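Local coordinates for protein phospho-furanose lactonase (Mycoplasma synoviae, PDB 3OVG) that hydrolyses phosphorylated 1,4-lactones such as D-xylono-1,4-lactone 5-phosphate and L-arabino-1,4-lactone 5-phosphate, using two zinc ions per subunit, at residues 59-64 against 297-302; 74-79 against 127-132; 224-229 against 254-259. All coordinates share one frame; numbering follows the deposited sequence.

The three contacts lie at different places around the phosphotriesterase-family TIM barrel. Contacts 1 and 3 touch: Phe302, on the helix that meets 59-64, packs its CZ 4.1 Å from Ala254 N at the beginning of 254-259, while the contact centres stand 23 Å apart. Contact 2 is on the opposite side of the chain's centre from contact 3, with 33 Å between their centres, and its centre is 28 Å from that of contact 1. The Arg76 side chain of contact 2 comes within about 11 Å of a bound zinc ion. In contact 3 the Tyr226 side chain is about 9 Å from that of the zinc ligand His216, whereas contact 1 is remote from the annotated sites.

Contact 1 (59-64 against 297-302); sequences IDRGGS and YLFDRF
Arg61 meets the helix 297-302 in two ways at once, laying its aliphatic root on the Phe299 ring and gripping the carboxylate of Asp300 with its guanidinium. The grip is side-on. NE gives a nearly straight bond to Asp300 OD1 (2.8 Å, 166°) and NH2 a more bent one to Asp300 OD2 at 3.1 Å. Both oxygens are approached on their syn sides, and the two planes are turned 33° apart. The third nitrogen, NH1, makes a weak bond to Asp60 OD1, so the arginine sits between two acids in a salt-bridge network that probably steadies its charge. A bend at chi2 (-64°) brings the guanidinium to Asp300, whose side chain it crosses at about a right angle. Closer to the backbone, Arg61 CB makes a CH-pi contact 3.7 Å from the Phe299 ring centroid, and Leu298 CD2 lies over the opposite face. In the fold this joins the turn between helix 48-60 and strand 63-68, an alpha-to-beta connection of the TIM barrel, to helix 296-309. Gly62, at positive phi, ends helix 48-60 in a Schellman motif. The chain then carries Gly63 N past the far end of the phenyl ring, 4.1 Å from Phe299 CZ.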
loop_
_atom_site.group_PDB
_atom_site.type_symbol
_atom_site.label_atom_id
_atom_site.label_comp_id
_atom_site.label_asym_id
_atom_site.label_seq_id
_atom_site.Cartn_x
_atom_site.Cartn_y
_atom_site.Cartn_z
ATOM N N ILE A 59 19.613 35.542 -7.684
ATOM C CA ILE A 59 20.505 36.699 -7.632
ATOM C C ILE A 59 20.062 37.722 -8.694
ATOM O O ILE A 59 19.914 38.926 -8.400
ATOM C CB ILE A 59 21.996 36.252 -7.750
ATOM C CG1 ILE A 59 22.436 35.539 -6.464
ATOM C CG2 ILE A 59 22.928 37.424 -8.049
ATOM C CD1 ILE A 59 23.704 34.688 -6.597
ATOM N N ASP A 60 19.781 37.242 -9.903
ATOM C CA ASP A 60 19.234 38.102 -10.949
ATOM C C ASP A 60 18.096 38.983 -10.421
ATOM O O ASP A 60 17.999 40.165 -10.763
ATOM C CB ASP A 60 18.739 37.259 -12.124
ATOM C CG ASP A 60 17.999 38.094 -13.179
ATOM O OD1 ASP A 60 16.768 38.232 -13.053
ATOM O OD2 ASP A 60 18.641 38.618 -14.121
ATOM N N ARG A 61 17.242 38.427 -9.566
ATOM C CA ARG A 61 16.082 39.196 -9.089
ATOM C C ARG A 61 16.451 40.061 -7.901
ATOM O O ARG A 61 15.617 40.807 -7.406
ATOM C CB ARG A 61 14.910 38.276 -8.686
ATOM C CG ARG A 61 14.347 37.398 -9.803
ATOM C CD ARG A 61 13.727 38.210 -10.929
ATOM N NE ARG A 61 12.941 37.357 -11.813
ATOM C CZ ARG A 61 13.463 36.428 -12.616
ATOM N NH1 ARG A 61 14.777 36.228 -12.638
ATOM N NH2 ARG A 61 12.678 35.690 -13.395
ATOM N N GLY A 62 17.689 39.938 -7.416
ATOM C CA GLY A 62 18.143 40.757 -6.292
ATOM C C GLY A 62 18.493 39.999 -5.013
ATOM O O GLY A 62 18.882 40.583 -4.038
ATOM N N GLY A 63 18.376 38.686 -5.015
ATOM C CA GLY A 63 18.681 37.952 -3.810
ATOM C C GLY A 63 20.185 37.867 -3.648
ATOM O O GLY A 63 20.916 38.008 -4.632
ATOM N N SER A 64 20.638 37.632 -2.417
ATOM C CA SER A 64 22.055 37.351 -2.137
ATOM C C SER A 64 22.251 36.057 -1.358
ATOM O O SER A 64 23.102 35.234 -1.690
ATOM C CB SER A 64 22.688 38.484 -1.298
ATOM O OG SER A 64 22.877 39.673 -2.045
ATOM N N TYR A 297 9.940 32.945 -8.537
ATOM C CA TYR A 297 8.523 33.135 -8.189
ATOM C C TYR A 297 8.339 34.077 -6.993
ATOM O O TYR A 297 7.348 34.836 -6.936
ATOM C CB TYR A 297 7.876 31.793 -7.861
ATOM C CG TYR A 297 6.351 31.810 -7.654
ATOM C CD1 TYR A 297 5.819 31.865 -6.379
ATOM C CD2 TYR A 297 5.458 31.708 -8.735
ATOM C CE1 TYR A 297 4.441 31.848 -6.168
ATOM C CE2 TYR A 297 4.076 31.696 -8.536
ATOM C CZ TYR A 297 3.580 31.779 -7.237
ATOM O OH TYR A 297 2.236 31.758 -6.964
ATOM N N LEU A 298 9.281 34.024 -6.040
ATOM C CA LEU A 298 9.211 34.891 -4.870
ATOM C C LEU A 298 9.049 36.350 -5.320
ATOM O O LEU A 298 8.161 37.057 -4.856
ATOM C CB LEU A 298 10.452 34.733 -3.976
ATOM C CG LEU A 298 10.480 35.729 -2.807
ATOM C CD1 LEU A 298 9.296 35.464 -1.895
ATOM C CD2 LEU A 298 11.774 35.685 -2.015
ATOM N N PHE A 299 9.897 36.757 -6.263
ATOM C CA PHE A 299 9.997 38.132 -6.730
ATOM C C PHE A 299 8.967 38.437 -7.816
ATOM O O PHE A 299 8.355 39.500 -7.808
ATOM C CB PHE A 299 11.405 38.370 -7.274
ATOM C CG PHE A 299 12.486 38.156 -6.253
ATOM C CD1 PHE A 299 12.842 39.174 -5.381
ATOM C CD2 PHE A 299 13.116 36.932 -6.130
ATOM C CE1 PHE A 299 13.833 38.983 -4.463
ATOM C CE2 PHE A 299 14.106 36.746 -5.187
ATOM C CZ PHE A 299 14.454 37.764 -4.356
ATOM N N ASP A 300 8.776 37.495 -8.732
ATOM C CA ASP A 300 7.894 37.712 -9.876
ATOM C C ASP A 300 6.407 37.720 -9.523
ATOM O O ASP A 300 5.611 38.338 -10.215
ATOM C CB ASP A 300 8.111 36.615 -10.908
ATOM C CG ASP A 300 9.476 36.671 -11.546
ATOM O OD1 ASP A 300 10.187 37.695 -11.385
ATOM O OD2 ASP A 300 9.834 35.669 -12.212
ATOM N N ARG A 301 6.034 37.031 -8.445
ATOM C CA ARG A 301 4.612 36.747 -8.158
ATOM C C ARG A 301 4.270 36.999 -6.694
ATOM O O ARG A 301 3.316 37.703 -6.375
ATOM C CB ARG A 301 4.267 35.277 -8.511
ATOM C CG ARG A 301 4.319 34.956 -10.023
ATOM C CD ARG A 301 3.011 35.359 -10.702
ATOM N NE ARG A 301 1.943 34.398 -10.406
ATOM C CZ ARG A 301 1.758 33.284 -11.114
ATOM N NH1 ARG A 301 2.539 33.019 -12.167
ATOM N NH2 ARG A 301 0.791 32.445 -10.801
ATOM N N PHE A 302 5.052 36.446 -5.777
ATOM C CA PHE A 302 4.598 36.537 -4.400
ATOM C C PHE A 302 4.775 37.929 -3.774
ATOM O O PHE A 302 3.879 38.399 -3.119
ATOM C CB PHE A 302 5.151 35.441 -3.497
ATOM C CG PHE A 302 4.469 35.395 -2.161
ATOM C CD1 PHE A 302 3.191 34.879 -2.055
ATOM C CD2 PHE A 302 5.098 35.887 -1.021
ATOM C CE1 PHE A 302 2.552 34.837 -0.828
ATOM C CE2 PHE A 302 4.465 35.867 0.204
ATOM C CZ PHE A 302 3.190 35.335 0.306
#

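Contact 2 (74-79 against 127-132); sequences VGRDVL and VAEIEE
Glu129 OE1 is gripped by Arg76 NH1 at 2.6 Å, and it also accepts a hydrogen bond from the hydroxyl of Thr99. Its sister oxygen OE2 takes Arg76 NH2 at 2.8 Å and, from outside the two segments, the backbone N of Asp135. The arginine thus holds the carboxylate end-on, one nitrogen to each oxygen, and the two side chains run at each other from opposite directions. The pairing is not perfectly flat: the two planes are 29° apart. The NH2 bond is the straighter (165°); OE2 lies in the guanidinium plane and accepts through its syn lone pair, whereas NH1 meets OE1 on its syn side but well out of the carboxylate plane. Arg76 reaches across because its chain leaves the backbone extended, with CG anti to N (chi1 -165°), and bends only at chi3. On the other side, Glu129 projects from its helix through a bend at chi2. Both residues are buried, and the opposed charges probably stabilise each other there, with Ser98 O taking a further bond from NH1. Buried, end-on and bidentate, this salt bridge joins the loop leading into helix 78-88 to helix 119-131 within the TIM-barrel fold, with the Arg76 side chain about 8 Å from that of the zinc ligand His28.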
loop_
_atom_site.group_PDB
_atom_site.type_symbol
_atom_site.label_atom_id
_atom_site.label_comp_id
_atom_site.label_asym_id
_atom_site.label_seq_id
_atom_site.Cartn_x
_atom_site.Cartn_y
_atom_site.Cartn_z
ATOM N N VAL A 74 19.915 14.197 7.436
ATOM C CA VAL A 74 18.771 14.198 6.538
ATOM C C VAL A 74 19.095 14.977 5.248
ATOM O O VAL A 74 18.766 16.138 5.110
ATOM C CB VAL A 74 17.512 14.691 7.275
ATOM C CG1 VAL A 74 16.281 14.670 6.361
ATOM C CG2 VAL A 74 17.257 13.786 8.467
ATOM N N GLY A 75 19.817 14.330 4.339
ATOM C CA GLY A 75 20.050 14.880 3.014
ATOM C C GLY A 75 21.217 15.820 2.753
ATOM O O GLY A 75 21.525 16.089 1.584
ATOM N N ARG A 76 21.885 16.280 3.812
ATOM C CA ARG A 76 22.905 17.320 3.699
ATOM C C ARG A 76 24.076 16.813 2.906
ATOM O O ARG A 76 24.557 15.679 3.120
ATOM C CB ARG A 76 23.378 17.786 5.080
ATOM C CG ARG A 76 24.156 19.093 5.049
ATOM C CD ARG A 76 24.710 19.509 6.444
ATOM N NE ARG A 76 25.835 18.647 6.845
ATOM C CZ ARG A 76 26.514 18.739 7.989
ATOM N NH1 ARG A 76 26.176 19.652 8.915
ATOM N NH2 ARG A 76 27.528 17.867 8.218
ATOM N N ASP A 77 24.561 17.662 2.008
ATOM C CA ASP A 77 25.699 17.318 1.161
ATOM C C ASP A 77 26.665 18.507 1.186
ATOM O O ASP A 77 26.474 19.505 0.486
ATOM C CB ASP A 77 25.223 16.965 -0.258
ATOM C CG ASP A 77 26.356 16.461 -1.163
ATOM O OD1 ASP A 77 27.523 16.840 -0.934
ATOM O OD2 ASP A 77 26.070 15.711 -2.124
ATOM N N VAL A 78 27.695 18.394 2.016
ATOM C CA VAL A 78 28.683 19.461 2.174
ATOM C C VAL A 78 29.448 19.745 0.885
ATOM O O VAL A 78 29.639 20.889 0.498
ATOM C CB VAL A 78 29.717 19.098 3.302
ATOM C CG1 VAL A 78 30.890 20.063 3.315
ATOM C CG2 VAL A 78 29.050 19.064 4.624
ATOM N N LEU A 79 29.949 18.700 0.245
ATOM C CA LEU A 79 30.771 18.892 -0.949
ATOM C C LEU A 79 29.992 19.523 -2.091
ATOM O O LEU A 79 30.437 20.475 -2.714
ATOM C CB LEU A 79 31.370 17.559 -1.405
ATOM C CG LEU A 79 32.301 17.000 -0.324
ATOM C CD1 LEU A 79 32.804 15.603 -0.701
ATOM C CD2 LEU A 79 33.448 17.921 -0.171
ATOM N N VAL A 127 28.434 21.731 18.198
ATOM C CA VAL A 127 29.425 22.807 18.348
ATOM C C VAL A 127 30.625 22.670 17.393
ATOM O O VAL A 127 31.032 23.651 16.777
ATOM C CB VAL A 127 29.968 22.940 19.781
ATOM C CG1 VAL A 127 30.960 24.107 19.844
ATOM C CG2 VAL A 127 28.834 23.197 20.763
ATOM N N ALA A 128 31.173 21.463 17.267
ATOM C CA ALA A 128 32.295 21.216 16.357
ATOM C C ALA A 128 31.936 21.642 14.939
ATOM O O ALA A 128 32.771 22.170 14.206
ATOM C CB ALA A 128 32.697 19.716 16.379
ATOM N N GLU A 129 30.691 21.409 14.527
ATOM C CA GLU A 129 30.317 21.776 13.161
ATOM C C GLU A 129 30.261 23.292 12.978
ATOM O O GLU A 129 30.608 23.797 11.921
ATOM C CB GLU A 129 28.993 21.141 12.744
ATOM C CG GLU A 129 29.068 19.624 12.608
ATOM C CD GLU A 129 28.228 19.092 11.449
ATOM O OE1 GLU A 129 26.978 19.327 11.402
ATOM O OE2 GLU A 129 28.838 18.438 10.589
ATOM N N ILE A 130 29.796 23.999 13.999
ATOM C CA ILE A 130 29.748 25.468 13.996
ATOM C C ILE A 130 31.179 26.086 14.088
ATOM O O ILE A 130 31.493 27.061 13.408
ATOM C CB ILE A 130 28.880 25.981 15.178
ATOM C CG1 ILE A 130 27.420 25.502 15.074
ATOM C CG2 ILE A 130 28.897 27.487 15.254
ATOM C CD1 ILE A 130 26.608 26.185 13.938
ATOM N N GLU A 131 32.050 25.494 14.913
ATOM C CA GLU A 131 33.334 26.114 15.253
ATOM C C GLU A 131 34.590 25.484 14.633
ATOM O O GLU A 131 35.611 26.155 14.511
ATOM C CB GLU A 131 33.496 26.271 16.793
ATOM C CG GLU A 131 32.387 27.155 17.404
ATOM C CD GLU A 131 32.615 27.534 18.859
ATOM O OE1 GLU A 131 33.218 26.732 19.637
ATOM O OE2 GLU A 131 32.134 28.634 19.220
ATOM N N GLU A 132 34.540 24.224 14.236
ATOM C CA GLU A 132 35.694 23.639 13.584
ATOM C C GLU A 132 35.449 23.396 12.097
ATOM O O GLU A 132 36.221 23.840 11.247
ATOM C CB GLU A 132 36.087 22.345 14.287
ATOM C CG GLU A 132 36.592 22.583 15.705
ATOM C CD GLU A 132 36.815 21.279 16.435
ATOM O OE1 GLU A 132 37.506 20.409 15.871
ATOM O OE2 GLU A 132 36.290 21.116 17.553
#

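Contact 3 (224-229 against 254-259); sequences YYYEKV and AENIKY
Tyr259 extends from its helix across to Glu227, and the carboxylate oxygen OE1 lies at the edge of its ring, near the ring plane. The phenol OH donates to Glu227 OE1 at 2.5 Å, a short hydrogen bond that reaches the oxygen from above the carboxylate plane. Carboxylate and ring stand almost perpendicular, at 83°, and the ring carbon CE2 also comes 3.4 Å from OE1. Glu227 gets there fully stretched, its CG anti to the backbone N (chi1 172°) and the next torsion extended as well. Its other oxygen, OE2, forms a salt bridge with Lys231 one turn further along the helix, so the acid is held from both sides of the interface. The same phenol oxygen rests 4.1 Å from Tyr224 CD1, approaching that ring obliquely, while the Tyr224 hydroxyl turns outward to bond Glu255 of the third subunit.

A second meeting point, about one turn earlier on helix 250-262, joins Tyr226 to Asn256. Here the Tyr226 ring presents its edge to Asn256, with CE2 3.8 Å from Asn256 CB and the amide plane nearly perpendicular to the ring. A water bridges their polar ends, accepting from Asn256 ND2 at 2.7 Å and donating to Tyr226 OH at 2.9 Å. That hydroxyl is also hydrogen-bonded to Leu217 O.

The axes of segments 224-229 and 254-259 approach to 10.3 Å and cross at -41°. Both helices lie outside the barrel strands: Tyr226 and Ile257 reach Phe239 on strand 236-239, Tyr225 packs on helix 195-205, and Ala254 lies against helix 296-309.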
loop_
_atom_site.group_PDB
_atom_site.type_symbol
_atom_site.label_atom_id
_atom_site.label_comp_id
_atom_site.label_asym_id
_atom_site.label_seq_id
_atom_site.Cartn_x
_atom_site.Cartn_y
_atom_site.Cartn_z
ATOM N N TYR A 224 -4.216 34.669 14.699
ATOM C CA TYR A 224 -4.242 34.922 16.135
ATOM C C TYR A 224 -3.095 34.177 16.787
ATOM O O TYR A 224 -2.407 34.703 17.649
ATOM C CB TYR A 224 -5.601 34.494 16.743
ATOM C CG TYR A 224 -6.774 35.200 16.092
ATOM C CD1 TYR A 224 -7.002 36.553 16.316
ATOM C CD2 TYR A 224 -7.618 34.533 15.223
ATOM C CE1 TYR A 224 -8.087 37.231 15.700
ATOM C CE2 TYR A 224 -8.702 35.175 14.615
ATOM C CZ TYR A 224 -8.919 36.522 14.855
ATOM O OH TYR A 224 -9.981 37.148 14.259
ATOM N N TYR A 225 -2.916 32.939 16.357
ATOM C CA TYR A 225 -1.815 32.111 16.822
ATOM C C TYR A 225 -0.473 32.748 16.443
ATOM O O TYR A 225 0.434 32.769 17.252
ATOM C CB TYR A 225 -1.945 30.690 16.235
ATOM C CG TYR A 225 -0.933 29.671 16.782
ATOM C CD1 TYR A 225 -0.845 29.418 18.150
ATOM C CD2 TYR A 225 -0.093 28.956 15.919
ATOM C CE1 TYR A 225 0.076 28.494 18.660
ATOM C CE2 TYR A 225 0.830 28.038 16.407
ATOM C CZ TYR A 225 0.904 27.799 17.780
ATOM O OH TYR A 225 1.799 26.861 18.268
ATOM N N TYR A 226 -0.350 33.259 15.211
ATOM C CA TYR A 226 0.896 33.863 14.744
ATOM C C TYR A 226 1.256 35.006 15.698
ATOM O O TYR A 226 2.391 35.156 16.183
ATOM C CB TYR A 226 0.737 34.472 13.328
ATOM C CG TYR A 226 0.570 33.492 12.201
ATOM C CD1 TYR A 226 0.752 32.126 12.390
ATOM C CD2 TYR A 226 0.272 33.944 10.910
ATOM C CE1 TYR A 226 0.599 31.237 11.324
ATOM C CE2 TYR A 226 0.117 33.067 9.856
ATOM C CZ TYR A 226 0.289 31.724 10.061
ATOM O OH TYR A 226 0.152 30.864 8.992
ATOM N N GLU A 227 0.237 35.804 15.959
ATOM C CA GLU A 227 0.387 36.989 16.751
ATOM C C GLU A 227 0.759 36.636 18.201
ATOM O O GLU A 227 1.649 37.272 18.795
ATOM C CB GLU A 227 -0.921 37.803 16.673
ATOM C CG GLU A 227 -0.938 38.960 17.609
ATOM C CD GLU A 227 -2.254 39.746 17.478
ATOM O OE1 GLU A 227 -3.282 39.128 17.107
ATOM O OE2 GLU A 227 -2.232 40.959 17.759
ATOM N N LYS A 228 0.085 35.614 18.735
ATOM C CA LYS A 228 0.322 35.108 20.085
ATOM C C LYS A 228 1.777 34.674 20.259
ATOM O O LYS A 228 2.435 35.000 21.271
ATOM C CB LYS A 228 -0.591 33.908 20.390
ATOM C CG LYS A 228 -0.494 33.381 21.862
ATOM C CD LYS A 228 -1.365 32.120 22.062
ATOM C CE LYS A 228 -1.480 31.659 23.517
ATOM N NZ LYS A 228 -1.903 32.764 24.443
ATOM N N VAL A 229 2.266 33.920 19.284
ATOM C CA VAL A 229 3.618 33.362 19.374
ATOM C C VAL A 229 4.639 34.485 19.392
ATOM O O VAL A 229 5.485 34.552 20.275
ATOM C CB VAL A 229 3.940 32.432 18.206
ATOM C CG1 VAL A 229 5.411 32.040 18.243
ATOM C CG2 VAL A 229 3.033 31.201 18.257
ATOM N N ALA A 254 -0.425 35.807 2.186
ATOM C CA ALA A 254 -0.345 37.257 1.986
ATOM C C ALA A 254 -1.215 38.016 3.000
ATOM O O ALA A 254 -0.734 38.902 3.708
ATOM C CB ALA A 254 -0.746 37.626 0.549
ATOM N N GLU A 255 -2.489 37.665 3.089
ATOM C CA GLU A 255 -3.350 38.374 4.025
ATOM C C GLU A 255 -2.952 38.118 5.489
ATOM O O GLU A 255 -3.077 38.994 6.336
ATOM C CB GLU A 255 -4.834 38.082 3.750
ATOM C CG GLU A 255 -5.258 38.478 2.317
ATOM C CD GLU A 255 -6.731 38.222 2.044
ATOM O OE1 GLU A 255 -7.342 37.495 2.841
ATOM O OE2 GLU A 255 -7.287 38.759 1.044
ATOM N N ASN A 256 -2.443 36.934 5.803
ATOM C CA ASN A 256 -2.020 36.731 7.189
ATOM C C ASN A 256 -0.780 37.580 7.561
ATOM O O ASN A 256 -0.674 38.167 8.674
ATOM C CB ASN A 256 -1.891 35.230 7.501
ATOM C CG ASN A 256 -3.247 34.583 7.774
ATOM O OD1 ASN A 256 -4.197 35.273 8.127
ATOM N ND2 ASN A 256 -3.332 33.259 7.632
ATOM N N ILE A 257 0.121 37.719 6.601
ATOM C CA ILE A 257 1.305 38.546 6.785
ATOM C C ILE A 257 0.896 40.027 6.946
ATOM O O ILE A 257 1.417 40.740 7.814
ATOM C CB ILE A 257 2.301 38.317 5.628
ATOM C CG1 ILE A 257 3.113 37.039 5.872
ATOM C CG2 ILE A 257 3.284 39.473 5.462
ATOM C CD1 ILE A 257 4.000 36.753 4.717
ATOM N N LYS A 258 -0.058 40.463 6.127
ATOM C CA LYS A 258 -0.617 41.815 6.216
ATOM C C LYS A 258 -1.174 42.082 7.637
ATOM O O LYS A 258 -0.921 43.141 8.234
ATOM C CB LYS A 258 -1.695 41.990 5.108
ATOM C CG LYS A 258 -2.766 43.149 5.267
ATOM C CD LYS A 258 -2.162 44.502 5.373
ATOM C CE LYS A 258 -3.090 45.645 4.799
ATOM N NZ LYS A 258 -4.130 46.169 5.755
ATOM N N TYR A 259 -1.925 41.128 8.176
ATOM C CA TYR A 259 -2.454 41.255 9.532
ATOM C C TYR A 259 -1.300 41.488 10.523
ATOM O O TYR A 259 -1.328 42.431 11.328
ATOM C CB TYR A 259 -3.306 40.028 9.910
ATOM C CG TYR A 259 -3.743 39.985 11.368
ATOM C CD1 TYR A 259 -4.898 40.667 11.800
ATOM C CD2 TYR A 259 -3.003 39.290 12.317
ATOM C CE1 TYR A 259 -5.300 40.640 13.145
ATOM C CE2 TYR A 259 -3.403 39.266 13.688
ATOM C CZ TYR A 259 -4.544 39.943 14.078
ATOM O OH TYR A 259 -4.943 39.931 15.404
HETATM O O HOH W 1 -1.139 32.006 6.704
#